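Local coordinates for protein beta-2-microglobulin (Ctenopharyngodon idella, PDB 5H5Z) that forms the light chain of a bony fish MHC class I molecule and probably supports peptide presentation to the immune system, at residues M1-P6 with N30-I36. The protein carries 1 engineered substitution. Numbering follows the deposited sequence.
Sequences MKVSSP and NFHPPDI
With its CG anti to the backbone N (chi1 171°), the His32 ring swings out beside Lys2, whose carbonyl O lies at the ring edge, in plane, 3.3 Å from CD2. Met1 also has CG anti to N, but its chain bends at chi2 (-85°). This carries CE to Pro33 CD, 3.8 Å away, and the two side chains cross at about a right angle. The exposed Met1 also meets a crystal neighbour. Between these groups and Pro6, Ser4 and His32 form a single antiparallel, hydrogen-bonded bridge. Ser4 N donates to His32 O (2.8 Å), and His32 N donates back to Ser4 O (3.0 Å). Further along, Pro6 CB packs on Phe31 CB at 3.8 Å, and Ile36 CD1 sits over the centre of one face of the Phe31 ring. A water lies within hydrogen-bonding distance of both Ser5 O and Asn30 O. A cis peptide bond precedes Pro33, whose O accepts a bond from His85 NE2. The contact joins the N-terminal arm to the end of strand 22-31 and the loop that follows in the immunoglobulin C1-set fold. His32 also packs on Thr91 of the MHC class I chain. The direct polar hold lies in paired backbone bonds, so it does not depend on side-chain charge; Pro6 on Phe31 adds apolar packing.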
loop_
_atom_site.group_PDB
_atom_site.type_symbol
_atom_site.label_atom_id
_atom_site.label_comp_id
_atom_site.label_asym_id
_atom_site.label_seq_id
_atom_site.Cartn_x
_atom_site.Cartn_y
_atom_site.Cartn_z
ATOM N N MET B 1 15.312 -18.448 2.246
ATOM C CA MET B 1 13.944 -18.076 1.790
ATOM C C MET B 1 12.893 -18.531 2.802
ATOM O O MET B 1 12.931 -19.666 3.268
ATOM C CB MET B 1 13.668 -18.681 0.408
ATOM C CG MET B 1 12.334 -18.293 -0.210
ATOM S SD MET B 1 10.969 -19.345 0.325
ATOM C CE MET B 1 9.602 -18.549 -0.515
ATOM N N LYS B 2 11.959 -17.639 3.127
ATOM C CA LYS B 2 10.841 -17.961 4.009
ATOM C C LYS B 2 9.550 -17.385 3.425
ATOM O O LYS B 2 9.550 -16.281 2.871
ATOM C CB LYS B 2 11.092 -17.403 5.415
ATOM C CG LYS B 2 10.083 -17.843 6.465
ATOM C CD LYS B 2 10.363 -17.228 7.829
ATOM C CE LYS B 2 11.607 -17.826 8.471
ATOM N NZ LYS B 2 11.604 -17.657 9.950
ATOM N N VAL B 3 8.462 -18.142 3.537
ATOM C CA VAL B 3 7.150 -17.670 3.106
ATOM C C VAL B 3 6.549 -16.763 4.178
ATOM O O VAL B 3 6.645 -17.054 5.371
ATOM C CB VAL B 3 6.180 -18.841 2.811
ATOM C CG1 VAL B 3 4.806 -18.323 2.403
ATOM C CG2 VAL B 3 6.738 -19.742 1.721
ATOM N N SER B 4 5.959 -15.652 3.741
ATOM C CA SER B 4 5.114 -14.823 4.592
ATOM C C SER B 4 3.701 -14.921 4.049
ATOM O O SER B 4 3.427 -14.460 2.941
ATOM C CB SER B 4 5.582 -13.364 4.589
ATOM O OG SER B 4 6.797 -13.213 5.300
ATOM N N SER B 5 2.813 -15.544 4.819
ATOM C CA SER B 5 1.427 -15.735 4.398
ATOM C C SER B 5 0.628 -14.446 4.546
ATOM O O SER B 5 0.821 -13.711 5.511
ATOM C CB SER B 5 0.779 -16.874 5.186
ATOM O OG SER B 5 1.405 -18.102 4.858
ATOM N N PRO B 6 -0.271 -14.169 3.585
ATOM C CA PRO B 6 -0.965 -12.879 3.544
ATOM C C PRO B 6 -1.913 -12.607 4.707
ATOM O O PRO B 6 -2.601 -13.522 5.193
ATOM C CB PRO B 6 -1.759 -12.950 2.232
ATOM C CG PRO B 6 -1.919 -14.408 1.956
ATOM C CD PRO B 6 -0.643 -15.026 2.442
ATOM N N ASN B 30 1.314 -7.954 3.650
ATOM C CA ASN B 30 2.311 -8.664 4.455
ATOM C C ASN B 30 2.719 -10.028 3.889
ATOM O O ASN B 30 3.005 -10.956 4.648
ATOM C CB ASN B 30 1.821 -8.823 5.909
ATOM C CG ASN B 30 1.653 -7.494 6.630
ATOM O OD1 ASN B 30 2.168 -6.459 6.197
ATOM N ND2 ASN B 30 0.932 -7.521 7.747
ATOM N N PHE B 31 2.753 -10.156 2.564
ATOM C CA PHE B 31 3.029 -11.463 1.962
ATOM C C PHE B 31 4.276 -11.523 1.081
ATOM O O PHE B 31 4.657 -10.539 0.458
ATOM C CB PHE B 31 1.797 -12.018 1.226
ATOM C CG PHE B 31 1.442 -11.281 -0.039
ATOM C CD1 PHE B 31 1.981 -11.670 -1.265
ATOM C CD2 PHE B 31 0.538 -10.222 -0.013
ATOM C CE1 PHE B 31 1.645 -11.001 -2.435
ATOM C CE2 PHE B 31 0.199 -9.550 -1.177
ATOM C CZ PHE B 31 0.755 -9.937 -2.390
ATOM N N HIS B 32 4.905 -12.697 1.067
ATOM C CA HIS B 32 6.073 -12.992 0.229
ATOM C C HIS B 32 6.118 -14.508 0.048
ATOM O O HIS B 32 5.881 -15.235 1.011
ATOM C CB HIS B 32 7.362 -12.518 0.906
ATOM C CG HIS B 32 8.614 -12.973 0.216
ATOM N ND1 HIS B 32 9.153 -12.304 -0.862
ATOM C CD2 HIS B 32 9.426 -14.034 0.445
ATOM C CE1 HIS B 32 10.244 -12.929 -1.265
ATOM N NE2 HIS B 32 10.431 -13.983 -0.490
ATOM N N PRO B 33 6.427 -15.003 -1.175
ATOM C CA PRO B 33 6.754 -14.279 -2.418
ATOM C C PRO B 33 5.525 -13.634 -3.093
ATOM O O PRO B 33 4.398 -13.849 -2.638
ATOM C CB PRO B 33 7.378 -15.367 -3.296
ATOM C CG PRO B 33 6.739 -16.629 -2.839
ATOM C CD PRO B 33 6.522 -16.467 -1.361
ATOM N N PRO B 34 5.745 -12.848 -4.167
ATOM C CA PRO B 34 4.689 -11.993 -4.736
ATOM C C PRO B 34 3.570 -12.690 -5.510
ATOM O O PRO B 34 2.461 -12.151 -5.572
ATOM C CB PRO B 34 5.459 -11.048 -5.662
ATOM C CG PRO B 34 6.699 -11.791 -6.027
ATOM C CD PRO B 34 7.048 -12.613 -4.820
ATOM N N ASP B 35 3.846 -13.852 -6.101
ATOM C CA ASP B 35 2.838 -14.567 -6.883
ATOM C C ASP B 35 1.646 -14.941 -6.015
ATOM O O ASP B 35 1.800 -15.588 -4.975
ATOM C CB ASP B 35 3.425 -15.818 -7.536
ATOM C CG ASP B 35 2.845 -16.082 -8.906
ATOM O OD1 ASP B 35 1.639 -16.400 -8.997
ATOM O OD2 ASP B 35 3.597 -15.951 -9.896
ATOM N N ILE B 36 0.461 -14.520 -6.446
ATOM C CA ILE B 36 -0.755 -14.688 -5.651
ATOM C C ILE B 36 -2.002 -14.624 -6.539
ATOM O O ILE B 36 -1.981 -14.019 -7.617
ATOM C CB ILE B 36 -0.821 -13.630 -4.516
ATOM C CG1 ILE B 36 -1.796 -14.055 -3.408
ATOM C CG2 ILE B 36 -1.147 -12.240 -5.066
ATOM C CD1 ILE B 36 -1.485 -13.441 -2.058
HETATM O O HOH W 1 2.431 -12.216 6.977
#